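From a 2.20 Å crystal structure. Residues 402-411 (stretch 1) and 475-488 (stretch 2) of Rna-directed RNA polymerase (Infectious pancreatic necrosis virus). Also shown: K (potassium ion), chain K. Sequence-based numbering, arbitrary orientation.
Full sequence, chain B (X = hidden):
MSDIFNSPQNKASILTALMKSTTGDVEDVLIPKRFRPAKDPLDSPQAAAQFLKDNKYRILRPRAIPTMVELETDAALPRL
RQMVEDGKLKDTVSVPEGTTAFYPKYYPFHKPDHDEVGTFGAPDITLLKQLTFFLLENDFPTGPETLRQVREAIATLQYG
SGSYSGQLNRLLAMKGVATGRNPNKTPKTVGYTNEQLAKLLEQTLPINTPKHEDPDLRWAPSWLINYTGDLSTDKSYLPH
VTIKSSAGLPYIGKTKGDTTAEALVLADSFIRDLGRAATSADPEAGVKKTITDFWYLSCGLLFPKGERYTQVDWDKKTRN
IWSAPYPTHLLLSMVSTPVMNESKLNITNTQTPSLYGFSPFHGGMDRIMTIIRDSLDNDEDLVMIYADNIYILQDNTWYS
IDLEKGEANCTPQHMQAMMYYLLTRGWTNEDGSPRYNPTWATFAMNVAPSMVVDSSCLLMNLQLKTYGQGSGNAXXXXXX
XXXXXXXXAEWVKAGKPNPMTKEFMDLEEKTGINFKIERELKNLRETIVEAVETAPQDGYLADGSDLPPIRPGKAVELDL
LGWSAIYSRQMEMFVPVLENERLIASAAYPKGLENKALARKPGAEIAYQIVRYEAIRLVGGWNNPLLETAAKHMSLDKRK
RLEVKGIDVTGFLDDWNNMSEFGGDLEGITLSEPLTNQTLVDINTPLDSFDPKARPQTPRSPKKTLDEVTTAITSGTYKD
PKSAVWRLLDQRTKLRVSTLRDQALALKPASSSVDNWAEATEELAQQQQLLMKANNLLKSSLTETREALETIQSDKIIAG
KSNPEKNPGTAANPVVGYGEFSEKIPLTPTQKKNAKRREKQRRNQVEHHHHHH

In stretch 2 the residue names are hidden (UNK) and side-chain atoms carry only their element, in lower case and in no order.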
ATOM      1  N   ASP B 402       3.572  -2.119 -15.317  1.00 39.65           N
ATOM      2  CA  ASP B 402       3.908  -1.874 -13.920  1.00 38.63           C
ATOM      3  C   ASP B 402       5.057  -0.939 -13.830  1.00 40.83           C
ATOM      4  O   ASP B 402       6.022  -1.087 -14.590  1.00 40.65           O
ATOM      5  CB  ASP B 402       4.279  -3.170 -13.186  1.00 39.79           C
ATOM      6  CG  ASP B 402       3.127  -4.116 -12.908  1.00 50.32           C
ATOM      7  OD1 ASP B 402       1.959  -3.707 -13.095  1.00 47.35           O
ATOM      8  OD2 ASP B 402       3.392  -5.260 -12.500  1.00 61.39           O
ATOM      9  N   LEU B 403       5.020  -0.039 -12.852  1.00 34.21           N
ATOM     10  CA  LEU B 403       6.171   0.814 -12.591  1.00 34.07           C
ATOM     11  C   LEU B 403       7.299  -0.092 -12.162  1.00 38.61           C
ATOM     12  O   LEU B 403       7.051  -1.121 -11.520  1.00 36.40           O
ATOM     13  CB  LEU B 403       5.878   1.881 -11.520  1.00 33.57           C
ATOM     14  CG  LEU B 403       4.669   2.808 -11.748  1.00 35.54           C
ATOM     15  CD1 LEU B 403       4.601   3.862 -10.663  1.00 35.84           C
ATOM     16  CD2 LEU B 403       4.664   3.422 -13.160  1.00 33.40           C
ATOM     17  N   GLU B 404       8.519   0.212 -12.599  1.00 36.76           N
ATOM     18  CA  GLU B 404       9.632  -0.641 -12.247  1.00 36.69           C
ATOM     19  C   GLU B 404      10.064  -0.270 -10.843  1.00 40.49           C
ATOM     20  O   GLU B 404      10.512   0.850 -10.634  1.00 42.62           O
ATOM     21  CB  GLU B 404      10.775  -0.513 -13.270  1.00 38.53           C
ATOM     22  CG  GLU B 404      12.021  -1.283 -12.867  1.00 42.65           C
ATOM     23  CD  GLU B 404      13.236  -1.156 -13.767  1.00 63.62           C
ATOM     24  OE1 GLU B 404      13.391  -0.110 -14.438  1.00 46.90           O
ATOM     25  OE2 GLU B 404      14.057  -2.098 -13.767  1.00 66.99           O
ATOM     26  N   LYS B 405       9.890  -1.208  -9.886  1.00 37.23           N
ATOM     27  CA  LYS B 405      10.242  -1.042  -8.468  1.00 37.75           C
ATOM     28  C   LYS B 405       9.677   0.286  -8.013  1.00 42.13           C
ATOM     29  O   LYS B 405      10.433   1.137  -7.547  1.00 43.94           O
ATOM     30  CB  LYS B 405      11.783  -1.118  -8.274  1.00 39.43           C
ATOM     31  CG  LYS B 405      12.351  -2.493  -8.589  1.00 45.95           C
ATOM     32  CD  LYS B 405      13.859  -2.483  -8.731  1.00 41.45           C
ATOM     33  CE  LYS B 405      14.360  -3.828  -9.189  1.00 47.10           C
ATOM     34  NZ  LYS B 405      14.381  -3.946 -10.676  1.00 50.78           N
ATOM     35  N   GLY B 406       8.376   0.472  -8.284  1.00 37.52           N
ATOM     36  CA  GLY B 406       7.583   1.689  -8.092  1.00 37.27           C
ATOM     37  C   GLY B 406       8.101   2.770  -7.164  1.00 40.48           C
ATOM     38  O   GLY B 406       8.434   3.871  -7.610  1.00 39.02           O
ATOM     39  N   GLU B 407       8.124   2.454  -5.855  1.00 37.78           N
ATOM     40  CA  GLU B 407       8.533   3.290  -4.719  1.00 38.92           C
ATOM     41  C   GLU B 407       9.854   4.064  -4.949  1.00 43.46           C
ATOM     42  O   GLU B 407       9.966   5.211  -4.516  1.00 43.78           O
ATOM     43  CB  GLU B 407       8.676   2.418  -3.454  1.00 39.87           C
ATOM     44  CG  GLU B 407       7.351   1.943  -2.864  1.00 47.79           C
ATOM     45  CD  GLU B 407       6.805   0.612  -3.357  1.00 68.45           C
ATOM     46  OE1 GLU B 407       7.025   0.268  -4.540  1.00 64.29           O
ATOM     47  OE2 GLU B 407       6.142  -0.090  -2.559  1.00 60.11           O
ATOM     48  N   ALA B 408      10.830   3.449  -5.649  1.00 40.76           N
ATOM     49  CA  ALA B 408      12.156   4.036  -5.931  1.00 40.06           C
ATOM     50  C   ALA B 408      12.076   5.252  -6.865  1.00 43.90           C
ATOM     51  O   ALA B 408      13.012   6.059  -6.879  1.00 44.69           O
ATOM     52  CB  ALA B 408      13.085   2.976  -6.533  1.00 40.26           C
ATOM     53  N   ASN B 409      10.978   5.390  -7.642  1.00 40.11           N
ATOM     54  CA  ASN B 409      10.753   6.508  -8.588  1.00 39.44           C
ATOM     55  C   ASN B 409      10.179   7.759  -7.889  1.00 43.18           C
ATOM     56  O   ASN B 409      10.090   8.833  -8.493  1.00 41.18           O
ATOM     57  CB  ASN B 409       9.790   6.083  -9.696  1.00 36.71           C
ATOM     58  CG  ASN B 409      10.316   4.981 -10.578  1.00 43.96           C
ATOM     59  OD1 ASN B 409      11.087   5.199 -11.512  1.00 39.50           O
ATOM     60  ND2 ASN B 409       9.876   3.775 -10.332  1.00 34.23           N
ATOM     61  N   CYS B 410       9.743   7.601  -6.637  1.00 40.95           N
ATOM     62  CA  CYS B 410       9.111   8.679  -5.886  1.00 41.74           C
ATOM     63  C   CYS B 410      10.104   9.720  -5.379  1.00 48.09           C
ATOM     64  O   CYS B 410      11.136   9.384  -4.804  1.00 49.54           O
ATOM     65  CB  CYS B 410       8.290   8.104  -4.741  1.00 40.86           C
ATOM     66  SG  CYS B 410       7.090   9.257  -4.041  1.00 45.20           S
ATOM     67  N   THR B 411       9.787  11.000  -5.630  1.00 45.29           N
ATOM     68  CA  THR B 411      10.531  12.136  -5.104  1.00 46.19           C
ATOM     69  C   THR B 411       9.718  12.701  -3.927  1.00 52.10           C
ATOM     70  O   THR B 411       8.487  12.543  -3.931  1.00 50.85           O
ATOM     71  CB  THR B 411      10.789  13.235  -6.163  1.00 49.00           C
ATOM     72  OG1 THR B 411       9.551  13.874  -6.478  1.00 41.51           O
ATOM     73  CG2 THR B 411      11.498  12.720  -7.417  1.00 49.09           C
ATOM     74  N   UNK B 475       1.581   6.399   2.888  1.00 39.52           N
ATOM     75  CA  UNK B 475       1.301   6.998   1.573  1.00 38.27           C
ATOM     76  C   UNK B 475       1.813   6.153   0.392  1.00 40.73           C
ATOM     77  O   UNK B 475       1.780   6.643  -0.736  1.00 41.31           O
ATOM     78  c   UNK B 475      -0.300  11.552   1.795  1.00 47.75           C
ATOM     79  c   UNK B 475       0.447   9.407   3.366  1.00 45.69           C
ATOM     80  c   UNK B 475       1.888   8.428   1.514  1.00 40.22           C
ATOM     81  c   UNK B 475      -0.439  10.373   3.866  1.00 47.13           C
ATOM     82  c   UNK B 475      -0.802  11.438   3.075  1.00 46.50           C
ATOM     83  c   UNK B 475       0.952   9.499   2.070  1.00 42.48           C
ATOM     84  c   UNK B 475       0.574  10.584   1.294  1.00 44.43           C
ATOM     85  N   UNK B 476       2.226   4.883   0.620  1.00 36.80           N
ATOM     86  CA  UNK B 476       2.782   4.041  -0.453  1.00 37.31           C
ATOM     87  C   UNK B 476       1.824   3.982  -1.686  1.00 40.38           C
ATOM     88  O   UNK B 476       2.237   4.353  -2.797  1.00 41.49           O
ATOM     89  o   UNK B 476       4.169   2.751   1.081  1.00 41.90           O
ATOM     90  c   UNK B 476       3.173   2.628   0.053  1.00 43.27           C
ATOM     91  c   UNK B 476       3.738   1.746  -1.075  1.00 39.71           C
ATOM     92  N   UNK B 477       0.573   3.538  -1.475  1.00 35.12           N
ATOM     93  CA  UNK B 477      -0.442   3.429  -2.544  1.00 33.63           C
ATOM     94  C   UNK B 477      -0.661   4.778  -3.246  1.00 36.57           C
ATOM     95  O   UNK B 477      -0.656   4.831  -4.484  1.00 35.32           O
ATOM     96  c   UNK B 477      -4.910   3.098  -4.986  1.00 41.06           C
ATOM     97  c   UNK B 477      -3.656   4.139  -3.211  1.00 41.10           C
ATOM     98  c   UNK B 477      -4.235   1.918  -4.768  1.00 41.75           C
ATOM     99  c   UNK B 477      -2.928   2.965  -3.006  1.00 36.50           C
ATOM    100  c   UNK B 477      -4.634   4.212  -4.211  1.00 42.69           C
ATOM    101  c   UNK B 477      -1.802   2.913  -1.983  1.00 34.57           C
ATOM    102  c   UNK B 477      -3.248   1.848  -3.772  1.00 38.78           C
ATOM    103  N   UNK B 478      -0.914   5.847  -2.444  1.00 33.70           N
ATOM    104  CA  UNK B 478      -1.233   7.187  -2.949  1.00 34.81           C
ATOM    105  C   UNK B 478      -0.121   7.771  -3.813  1.00 37.57           C
ATOM    106  O   UNK B 478      -0.395   8.260  -4.905  1.00 36.91           O
ATOM    107  c   UNK B 478      -2.977   8.718   0.222  1.00 38.44           C
ATOM    108  c   UNK B 478      -2.862   7.863  -1.016  1.00 39.09           C
ATOM    109  c   UNK B 478      -1.574   8.159  -1.786  1.00 35.72           C
ATOM    110  c   UNK B 478      -4.080   8.033  -1.896  1.00 40.93           C
ATOM    111  N   UNK B 479       1.125   7.692  -3.345  1.00 35.84           N
ATOM    112  CA  UNK B 479       2.280   8.206  -4.089  1.00 36.36           C
ATOM    113  C   UNK B 479       2.519   7.397  -5.371  1.00 38.29           C
ATOM    114  O   UNK B 479       2.806   7.985  -6.396  1.00 38.15           O
ATOM    115  c   UNK B 479       3.533   8.214  -3.211  1.00 36.51           C
ATOM    116  o   UNK B 479       2.710  10.115  -2.028  1.00 40.38           O
ATOM    117  n   UNK B 479       4.274   8.883  -1.019  1.00 38.70           N
ATOM    118  c   UNK B 479       3.461   9.144  -2.033  1.00 45.68           C
ATOM    119  N   UNK B 480       2.372   6.071  -5.321  1.00 34.66           N
ATOM    120  CA  UNK B 480       2.522   5.223  -6.509  1.00 34.01           C
ATOM    121  C   UNK B 480       1.409   5.511  -7.518  1.00 37.96           C
ATOM    122  O   UNK B 480       1.676   5.597  -8.717  1.00 38.03           O
ATOM    123  n   UNK B 480       3.842   2.041  -5.033  1.00 36.00           N
ATOM    124  o   UNK B 480       4.873   3.885  -5.667  1.00 38.74           O
ATOM    125  c   UNK B 480       3.843   3.228  -5.592  1.00 45.20           C
ATOM    126  c   UNK B 480       2.518   3.741  -6.116  1.00 34.07           C
ATOM    127  N   UNK B 481       0.156   5.713  -7.025  1.00 35.20           N
ATOM    128  CA  UNK B 481      -0.999   6.025  -7.877  1.00 33.94           C
ATOM    129  C   UNK B 481      -0.797   7.365  -8.610  1.00 41.17           C
ATOM    130  O   UNK B 481      -1.166   7.482  -9.781  1.00 41.99           O
ATOM    131  n   UNK B 481      -5.380   6.245  -9.014  1.00 36.93           N
ATOM    132  n   UNK B 481      -4.164   4.678  -8.056  1.00 36.47           N
ATOM    133  c   UNK B 481      -2.288   6.031  -7.038  1.00 33.93           C
ATOM    134  c   UNK B 481      -3.551   5.910  -7.846  1.00 36.27           C
ATOM    135  c   UNK B 481      -5.268   4.939  -8.741  1.00 35.71           C
ATOM    136  c   UNK B 481      -4.302   6.876  -8.429  1.00 37.57           C
ATOM    137  N   UNK B 482      -0.184   8.357  -7.934  1.00 39.64           N
ATOM    138  CA  UNK B 482       0.117   9.654  -8.545  1.00 40.25           C
ATOM    139  C   UNK B 482       1.171   9.489  -9.681  1.00 40.80           C
ATOM    140  O   UNK B 482       1.018  10.074 -10.762  1.00 38.76           O
ATOM    141  c   UNK B 482       1.216  12.001  -7.933  1.00 48.67           C
ATOM    142  c   UNK B 482       0.381  12.700  -8.998  1.00 50.46           C
ATOM    143  c   UNK B 482       1.262  12.940  -6.783  1.00 53.32           C
ATOM    144  c   UNK B 482       0.576  10.659  -7.478  1.00 41.67           C
ATOM    145  N   UNK B 483       2.209   8.689  -9.441  1.00 37.05           N
ATOM    146  CA  UNK B 483       3.244   8.428 -10.453  1.00 37.33           C
ATOM    147  C   UNK B 483       2.647   7.756 -11.692  1.00 41.07           C
ATOM    148  O   UNK B 483       2.944   8.189 -12.806  1.00 41.65           O
ATOM    149  c   UNK B 483       6.124   6.314  -7.370  1.00 41.97           C
ATOM    150  c   UNK B 483       4.403   7.628  -9.874  1.00 38.75           C
ATOM    151  s   UNK B 483       6.752   7.644  -8.387  1.00 46.74           S
ATOM    152  c   UNK B 483       5.217   8.444  -8.889  1.00 42.90           C
ATOM    153  N   UNK B 484       1.735   6.779 -11.502  1.00 38.35           N
ATOM    154  CA  UNK B 484       1.056   6.124 -12.630  1.00 37.58           C
ATOM    155  C   UNK B 484       0.159   7.108 -13.374  1.00 41.45           C
ATOM    156  O   UNK B 484       0.087   7.044 -14.597  1.00 42.89           O
ATOM    157  o   UNK B 484       1.098   3.915 -11.679  1.00 39.99           O
ATOM    158  c   UNK B 484       0.236   4.930 -12.154  1.00 37.97           C
ATOM    159  N   UNK B 485      -0.474   8.046 -12.641  1.00 37.57           N
ATOM    160  CA  UNK B 485      -1.319   9.122 -13.195  1.00 38.91           C
ATOM    161  C   UNK B 485      -0.497   9.999 -14.171  1.00 43.49           C
ATOM    162  O   UNK B 485      -0.992  10.357 -15.243  1.00 42.81           O
ATOM    163  c   UNK B 485      -2.593  11.242 -12.506  1.00 40.04           C
ATOM    164  o   UNK B 485      -2.908   9.107 -11.401  1.00 47.46           O
ATOM    165  c   UNK B 485      -1.942   9.938 -12.042  1.00 43.83           C
ATOM    166  N   UNK B 486       0.759  10.317 -13.787  1.00 41.91           N
ATOM    167  CA  UNK B 486       1.688  11.115 -14.584  1.00 43.50           C
ATOM    168  C   UNK B 486       2.033  10.356 -15.882  1.00 48.57           C
ATOM    169  O   UNK B 486       1.979  10.948 -16.966  1.00 49.98           O
ATOM    170  c   UNK B 486       4.089  12.037 -14.686  1.00 46.88           C
ATOM    171  c   UNK B 486       2.957  11.498 -13.760  1.00 46.18           C
ATOM    172  c   UNK B 486       3.705  12.793 -11.585  1.00 52.03           C
ATOM    173  c   UNK B 486       2.593  12.485 -12.628  1.00 46.21           C
ATOM    174  N   UNK B 487       2.357   9.047 -15.767  1.00 43.50           N
ATOM    175  CA  UNK B 487       2.689   8.204 -16.915  1.00 43.87           C
ATOM    176  C   UNK B 487       1.467   8.149 -17.880  1.00 46.17           C
ATOM    177  O   UNK B 487       1.634   8.354 -19.084  1.00 46.54           O
ATOM    178  c   UNK B 487       3.186   6.785 -16.475  1.00 47.19           C
ATOM    179  c   UNK B 487       3.325   5.834 -17.666  1.00 47.76           C
ATOM    180  c   UNK B 487       4.505   6.871 -15.706  1.00 46.62           C
ATOM    181  N   UNK B 488       0.252   7.950 -17.335  1.00 42.03           N
ATOM    182  CA  UNK B 488      -0.999   7.863 -18.118  1.00 41.98           C
ATOM    183  C   UNK B 488      -1.309   9.222 -18.775  1.00 46.82           C
ATOM    184  O   UNK B 488      -1.603   9.239 -19.968  1.00 48.96           O
ATOM    185  c   UNK B 488      -3.522   7.463 -18.020  1.00 44.05           C
ATOM    186  c   UNK B 488      -1.955   5.859 -16.903  1.00 41.39           C
ATOM    187  c   UNK B 488      -2.193   7.316 -17.281  1.00 43.72           C
TER
HETATM  188  K     K K1002      13.346   6.681 -12.141  1.00 43.70           K

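Position 475 precedes the helix at its N-cap: one carbon leads to a ring of six carbons, with no oxygen on the ring, and nothing reaches stretch 1. It is Phe-475. At 476 the first side-chain carbon carries one oxygen and one carbon, the threonine pattern; the carbon lies 3.4 Å from Glu-407 OE2. In Thr-476 that atom is CG2. Position 477 repeats the one-carbon-plus-six-ring pattern, with CA-to-CB pointing away from stretch 1: Phe-477. At 478, four carbons fork at the second, which distinguishes Leu-478 from isoleucine; it is out of reach.

Position 479 has two carbons, the second bearing one oxygen and one nitrogen, hence Asn-479. Its CB, directed toward stretch 1, sits 3.8 Å from Cys-410 SG. The same atoms recur at 480, where the oxygen lies 3.7 Å from Gly-406 C and 3.6 Å from Glu-407 N, and the nitrogen 3.7 Å from Glu-407 OE1. This is Asn-480; its CA-to-CB bond runs sideways, but its amide comes nearer.

At 481 one carbon joins a five-membered ring of three carbons and two nitrogens, the imidazole of His-481, and CA-to-CB points away. Position 482, four carbons forked at the second, is Leu-482, also out of reach. The unbranched chain at 483 runs carbon, carbon, sulfur, carbon, which identifies Met-483. Its SD is 3.5 Å from both Asn-409 C and Cys-410 N, and its CE is 3.4 Å from Gly-406 O.

One carbon and one oxygen at 484 give Ser-484, whose OG is 3.6 Å from Leu-403 CD1. At 485 a carbon bearing oxygen and carbon gives Thr-485; its OG1 donates to His-481 O at 2.9 Å, one turn back. Position 486 has four carbons forked at the first, one arm two carbons long: Ile-486, out of reach. At 487 one carbon carries two others, giving Val-487, whose CG2 lies 4.3 Å from Leu-403 CD2. The same fork at 488, out of reach, is Val-488.

The contact buries 431 Å² in total and contains no hydrogen bond across the stretches, so it rests on packing. Leu-403 and Met-483 each have 84 Å² covered, and Leu-403 CD1 meets Met-483 CB at 3.9 Å; Cys-410 CB packs on Met-483 CE at 3.8 Å. The loop's shape is braced internally: Asn-409 ND2 donates to Glu-404 O at 3.0 Å and Gly-406 O at 3.1 Å, while Asn-409 OD1 binds the potassium ion K at 2.8 Å.

Stretch 2, residues 475-488: FTFLNNHLMSTIVV
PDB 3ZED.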